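Local coordinates for protein sulfate adenylyltransferase (Allochromatium vinosum, PDB 4DNX) that catalyses the interconversion of ATP plus sulfate with adenosine 5'-phosphosulfate plus diphosphate, a step of sulfur metabolism, at residues Glu210-Ala215 / His291-Arg296; Asp331-Ser336 / Gly340-Met345. One frame throughout, in Å; residues are numbered along the deposited sequence.

Contact 1: Glu210-Ala215 / His291-Arg296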
loop_
_atom_site.group_PDB
_atom_site.type_symbol
_atom_site.label_atom_id
_atom_site.label_comp_id
_atom_site.label_asym_id
_atom_site.label_seq_id
_atom_site.Cartn_x
_atom_site.Cartn_y
_atom_site.Cartn_z
ATOM N N GLU A 210 -6.664 -4.839 25.099
ATOM C CA GLU A 210 -7.799 -4.436 25.918
ATOM C C GLU A 210 -7.900 -2.916 26.054
ATOM O O GLU A 210 -8.990 -2.384 26.180
ATOM C CB GLU A 210 -7.735 -5.130 27.292
ATOM C CG GLU A 210 -7.835 -6.683 27.205
ATOM C CD GLU A 210 -9.154 -7.184 26.625
ATOM O OE1 GLU A 210 -9.143 -8.324 26.096
ATOM O OE2 GLU A 210 -10.189 -6.462 26.706
ATOM N N LEU A 211 -6.768 -2.202 26.007
ATOM C CA LEU A 211 -6.807 -0.756 26.037
ATOM C C LEU A 211 -7.524 -0.219 24.812
ATOM O O LEU A 211 -8.357 0.680 24.948
ATOM C CB LEU A 211 -5.401 -0.183 26.041
ATOM C CG LEU A 211 -5.315 1.322 26.210
ATOM C CD1 LEU A 211 -5.952 1.723 27.547
ATOM C CD2 LEU A 211 -3.847 1.674 26.173
ATOM N N CYS A 212 -7.224 -0.796 23.643
ATOM C CA CYS A 212 -7.937 -0.412 22.396
ATOM C C CYS A 212 -9.432 -0.680 22.539
ATOM O O CYS A 212 -10.253 0.181 22.184
ATOM C CB CYS A 212 -7.382 -1.162 21.187
ATOM S SG CYS A 212 -5.763 -0.544 20.697
ATOM N N LYS A 213 -9.786 -1.838 23.099
ATOM C CA LYS A 213 -11.215 -2.205 23.276
ATOM C C LYS A 213 -11.937 -1.304 24.262
ATOM O O LYS A 213 -13.099 -0.906 23.997
ATOM C CB LYS A 213 -11.329 -3.691 23.676
ATOM C CG LYS A 213 -10.950 -4.589 22.509
ATOM C CD LYS A 213 -10.943 -6.072 22.917
ATOM C CE LYS A 213 -10.774 -6.977 21.737
ATOM N NZ LYS A 213 -10.662 -8.385 22.319
ATOM N N MET A 214 -11.272 -0.978 25.385
ATOM C CA MET A 214 -11.811 0.019 26.365
ATOM C C MET A 214 -12.083 1.367 25.718
ATOM O O MET A 214 -13.144 1.973 25.944
ATOM C CB MET A 214 -10.822 0.236 27.530
ATOM C CG MET A 214 -10.838 -0.881 28.512
ATOM S SD MET A 214 -9.587 -0.479 29.794
ATOM C CE MET A 214 -8.435 -1.823 29.563
ATOM N N ALA A 215 -11.123 1.834 24.923
ATOM C CA ALA A 215 -11.279 3.116 24.228
ATOM C C ALA A 215 -12.467 3.040 23.251
ATOM O O ALA A 215 -13.339 3.951 23.243
ATOM C CB ALA A 215 -10.002 3.542 23.511
ATOM N N HIS A 291 -10.647 9.838 17.430
ATOM C CA HIS A 291 -10.153 9.695 18.801
ATOM C C HIS A 291 -8.723 9.157 18.751
ATOM O O HIS A 291 -8.401 8.351 17.885
ATOM C CB HIS A 291 -11.065 8.738 19.573
ATOM C CG HIS A 291 -12.434 9.293 19.787
ATOM N ND1 HIS A 291 -13.426 9.235 18.823
ATOM C CD2 HIS A 291 -12.969 9.962 20.834
ATOM C CE1 HIS A 291 -14.510 9.839 19.268
ATOM N NE2 HIS A 291 -14.261 10.288 20.487
ATOM N N PHE A 292 -7.882 9.565 19.684
ATOM C CA PHE A 292 -6.504 9.143 19.727
ATOM C C PHE A 292 -6.144 8.786 21.157
ATOM O O PHE A 292 -6.413 9.570 22.068
ATOM C CB PHE A 292 -5.585 10.293 19.246
ATOM C CG PHE A 292 -4.110 9.985 19.365
ATOM C CD1 PHE A 292 -3.594 8.777 18.932
ATOM C CD2 PHE A 292 -3.236 10.957 19.854
ATOM C CE1 PHE A 292 -2.198 8.489 19.026
ATOM C CE2 PHE A 292 -1.878 10.696 19.956
ATOM C CZ PHE A 292 -1.351 9.473 19.541
ATOM N N ILE A 293 -5.580 7.599 21.357
ATOM C CA ILE A 293 -5.250 7.126 22.718
ATOM C C ILE A 293 -3.875 7.697 23.122
ATOM O O ILE A 293 -2.861 7.483 22.422
ATOM C CB ILE A 293 -5.148 5.601 22.749
ATOM C CG1 ILE A 293 -6.521 4.971 22.538
ATOM C CG2 ILE A 293 -4.553 5.074 24.107
ATOM C CD1 ILE A 293 -6.480 3.443 22.365
ATOM N N ILE A 294 -3.846 8.345 24.279
ATOM C CA ILE A 294 -2.595 8.871 24.881
ATOM C C ILE A 294 -2.571 8.358 26.320
ATOM O O ILE A 294 -3.434 8.687 27.112
ATOM C CB ILE A 294 -2.591 10.429 24.885
ATOM C CG1 ILE A 294 -2.662 10.940 23.439
ATOM C CG2 ILE A 294 -1.342 11.038 25.697
ATOM C CD1 ILE A 294 -2.431 12.428 23.262
ATOM N N GLY A 295 -1.577 7.543 26.622
ATOM C CA GLY A 295 -1.355 7.017 27.977
ATOM C C GLY A 295 -0.291 7.762 28.772
ATOM O O GLY A 295 0.042 8.904 28.461
ATOM N N ARG A 296 0.274 7.103 29.781
ATOM C CA ARG A 296 1.321 7.684 30.631
ATOM C C ARG A 296 2.625 7.813 29.866
ATOM O O ARG A 296 3.001 6.895 29.115
ATOM C CB ARG A 296 1.513 6.750 31.821
ATOM C CG ARG A 296 2.496 7.202 32.866
ATOM C CD ARG A 296 2.587 6.146 33.970
ATOM N NE ARG A 296 1.386 6.131 34.796
ATOM C CZ ARG A 296 1.268 6.742 35.973
ATOM N NH1 ARG A 296 2.279 7.429 36.487
ATOM N NH2 ARG A 296 0.133 6.666 36.641
#

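Contact 2: Asp331-Ser336 / Gly340-Met345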
loop_
_atom_site.group_PDB
_atom_site.type_symbol
_atom_site.label_atom_id
_atom_site.label_comp_id
_atom_site.label_asym_id
_atom_site.label_seq_id
_atom_site.Cartn_x
_atom_site.Cartn_y
_atom_site.Cartn_z
ATOM N N ASP A 331 -4.239 5.021 31.068
ATOM C CA ASP A 331 -3.370 4.906 32.242
ATOM C C ASP A 331 -3.010 3.420 32.371
ATOM O O ASP A 331 -3.481 2.590 31.562
ATOM C CB ASP A 331 -4.101 5.432 33.478
ATOM C CG ASP A 331 -3.164 5.811 34.621
ATOM O OD1 ASP A 331 -2.003 5.366 34.641
ATOM O OD2 ASP A 331 -3.617 6.545 35.526
ATOM N N ASN A 332 -2.178 3.091 33.360
ATOM C CA ASN A 332 -1.710 1.717 33.588
ATOM C C ASN A 332 -2.880 0.738 33.731
ATOM O O ASN A 332 -3.904 1.062 34.348
ATOM C CB ASN A 332 -0.880 1.636 34.869
ATOM C CG ASN A 332 0.429 2.446 34.803
ATOM O OD1 ASN A 332 1.097 2.506 33.771
ATOM N ND2 ASN A 332 0.803 3.031 35.934
ATOM N N THR A 333 -2.707 -0.447 33.162
ATOM C CA THR A 333 -3.712 -1.529 33.276
ATOM C C THR A 333 -3.195 -2.663 34.146
ATOM O O THR A 333 -1.995 -2.766 34.437
ATOM C CB THR A 333 -4.052 -2.172 31.907
ATOM O OG1 THR A 333 -2.871 -2.779 31.350
ATOM C CG2 THR A 333 -4.624 -1.177 30.907
ATOM N N ALA A 334 -4.113 -3.528 34.577
ATOM C CA ALA A 334 -3.783 -4.735 35.332
ATOM C C ALA A 334 -4.946 -5.694 35.079
ATOM O O ALA A 334 -5.989 -5.277 34.589
ATOM C CB ALA A 334 -3.668 -4.450 36.815
ATOM N N TYR A 335 -4.748 -6.970 35.386
ATOM C CA TYR A 335 -5.805 -7.938 35.289
ATOM C C TYR A 335 -6.501 -7.914 36.634
ATOM O O TYR A 335 -5.868 -8.102 37.674
ATOM C CB TYR A 335 -5.246 -9.353 35.055
ATOM C CG TYR A 335 -6.316 -10.426 34.963
ATOM C CD1 TYR A 335 -6.995 -10.650 33.762
ATOM C CD2 TYR A 335 -6.636 -11.216 36.070
ATOM C CE1 TYR A 335 -7.980 -11.645 33.664
ATOM C CE2 TYR A 335 -7.623 -12.197 35.984
ATOM C CZ TYR A 335 -8.284 -12.394 34.766
ATOM O OH TYR A 335 -9.243 -13.390 34.704
ATOM N N SER A 336 -7.811 -7.674 36.606
ATOM C CA SER A 336 -8.636 -7.744 37.808
ATOM C C SER A 336 -9.107 -9.170 38.054
ATOM O O SER A 336 -9.813 -9.742 37.210
ATOM C CB SER A 336 -9.903 -6.882 37.663
ATOM O OG SER A 336 -10.779 -7.158 38.757
ATOM N N GLY A 340 -12.337 -10.522 36.215
ATOM C CA GLY A 340 -11.893 -11.465 35.179
ATOM C C GLY A 340 -11.545 -10.838 33.853
ATOM O O GLY A 340 -11.789 -11.414 32.791
ATOM N N ARG A 341 -10.925 -9.661 33.893
ATOM C CA ARG A 341 -10.508 -9.011 32.700
ATOM C C ARG A 341 -9.522 -7.915 33.036
ATOM O O ARG A 341 -9.372 -7.527 34.199
ATOM C CB ARG A 341 -11.701 -8.407 31.950
ATOM C CG ARG A 341 -12.498 -7.392 32.738
ATOM C CD ARG A 341 -13.600 -6.904 31.806
ATOM N NE ARG A 341 -13.845 -5.480 31.950
ATOM C CZ ARG A 341 -14.709 -4.964 32.815
ATOM N NH1 ARG A 341 -15.415 -5.758 33.605
ATOM N NH2 ARG A 341 -14.864 -3.648 32.880
ATOM N N VAL A 342 -8.884 -7.436 31.981
ATOM C CA VAL A 342 -7.932 -6.353 32.058
ATOM C C VAL A 342 -8.690 -5.029 32.199
ATOM O O VAL A 342 -9.661 -4.782 31.473
ATOM C CB VAL A 342 -7.020 -6.390 30.846
ATOM C CG1 VAL A 342 -6.099 -5.182 30.851
ATOM C CG2 VAL A 342 -6.201 -7.695 30.867
ATOM N N VAL A 343 -8.275 -4.212 33.160
ATOM C CA VAL A 343 -8.893 -2.902 33.379
ATOM C C VAL A 343 -7.795 -1.842 33.560
ATOM O O VAL A 343 -6.630 -2.175 33.857
ATOM C CB VAL A 343 -9.829 -2.890 34.611
ATOM C CG1 VAL A 343 -11.037 -3.803 34.383
ATOM C CG2 VAL A 343 -9.095 -3.307 35.914
ATOM N N MET A 344 -8.171 -0.577 33.390
ATOM C CA MET A 344 -7.351 0.523 33.897
ATOM C C MET A 344 -7.555 0.603 35.414
ATOM O O MET A 344 -8.669 0.768 35.920
ATOM C CB MET A 344 -7.716 1.847 33.217
ATOM C CG MET A 344 -6.902 2.078 31.965
ATOM S SD MET A 344 -7.454 3.534 31.055
ATOM C CE MET A 344 -9.133 3.114 30.579
ATOM N N MET A 345 -6.459 0.491 36.148
ATOM C CA MET A 345 -6.518 0.452 37.608
ATOM C C MET A 345 -7.266 1.656 38.205
ATOM O O MET A 345 -8.065 1.511 39.138
ATOM C CB MET A 345 -5.105 0.331 38.166
ATOM C CG MET A 345 -4.338 -0.888 37.633
ATOM S SD MET A 345 -2.856 -1.233 38.603
ATOM C CE MET A 345 -1.690 -0.201 37.746
#

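Contact 1: Glu210-Ala215 / His291-Arg296
Ile293, standing on strand 291-294, reaches across to helix 206-219 and fits among Leu211, Cys212 and Ala215, three residues of a single face of that helix. With CG1 anti to its own carbonyl carbon (chi1 -69°) and the chain running on extended at chi2, its terminal CD1 is carried farthest from the strand and makes the closest approach to the helix. Ile293 CD1 lies 3.7 Å from Ala215 CB. Cys212 approaches the same methyl with main chain as well as side chain: Ile293 CD1 is 4.1 Å from Cys212 CA, with Cys212 SG a little farther off. The small side chain of Ala215 lets the isoleucine arm come close to the helix, Ala215 CB also lying 3.9 Å from Ile293 CG1. The other branch turns to Leu211, Ile293 CG2 meeting Leu211 CD2 at 4.0 Å. Here the two side chains pass alongside each other, pointing in opposite directions, so that branch touches branch. The contact is thus wholly apolar and buried, a single beta-branched residue spreading its two arms over one helical turn from Leu211 to Ala215. The segment axes approach to 10.0 Å with 137° between their directions, a separation bridged mainly by the Ile293 side chain. Ile293 belongs to the parallel sheet of the Rossmann-like domain, bonded through its backbone to Ala197 of the adjacent strand 195-200. Val196 and Phe198 of that strand continue the apolar layer beneath the helix, Phe328 of strand 326-329 borders Ala215, and helix 274-287 packs against Phe292 and Ile294 on the opposite side of the sheet.

Contact 2: Asp331-Ser336 / Gly340-Met345
Ala334 and Val343 form the central antiparallel hydrogen-bonded pair, each giving its N-H to the other's carbonyl. Val343 N reaches Ala334 O at 2.9 Å, with an angle of 169° at the hydrogen; the return bond from Ala334 N is a little more bent. Farther along, Met345 N bonds Asn332 O at 3.2 Å in the carbonyl plane, extending the pairing beyond the strands. At the turn, Ser336 N donates to Arg341 O, while Ser336 O receives Gly340 N at 2.8 Å and, weakly, Arg341 N. CA-H...O contacts run between these bonds, the shortest bringing Thr333 CA to 3.0 Å from Val343 O.

Apolar contacts dress both faces. Met345 CG, anti to its carbonyl carbon, lies 3.7 Å from Ala334 CB. The bend at chi3 (-88°) then turns Met345 CE to 3.5 Å from Asn332 CB. Thr333 CB meets Val342 CG1 of the neighbouring strand. Tyr335, its CG anti to the backbone N (chi1 179°), sets its ring obliquely beside the backbone of Gly340 and Arg341: Tyr335 CD1 touches Val342 CG2, and Tyr335 OH comes 3.3 Å from Gly340 CA. An alanine at this position would remove the ring and would probably leave Gly340 and the backbone of Arg341 without their side-chain neighbour, opening a gap beside Val342.

Among polar side chains, Asp331 OD1 accepts Asn332 N, while Ser336 OG bonds His351 and Leu339 N. Gly340, at positive phi, and Arg341 together face Ser336, the arrangement of a G1 beta bulge closing a beta hairpin, whose strand 333-336 also pairs with strand 356-357.

Overall arrangement
From the N terminus, the chain first builds its PUA-like part, then runs through strand 195-200 into helix 206-219. Contact 1 closes a loop whose intervening 75 residues include helices 240-254 and 274-287 and the parallel strands 223-230 and 260-266. Only after that closure does the chain reach strand 326-329, at one edge of the parallel sheet, and then the short local loop of contact 2. The two loops therefore stand in series, neither crossing nor nesting, with their centres about 12 Å apart. A salt bridge and a packing contact join them: Arg296 pairs with Asp331, and Met214 touches the Met344 side chain and the backbone O of Val342, tying the hairpin to the helix that overlies the sheet.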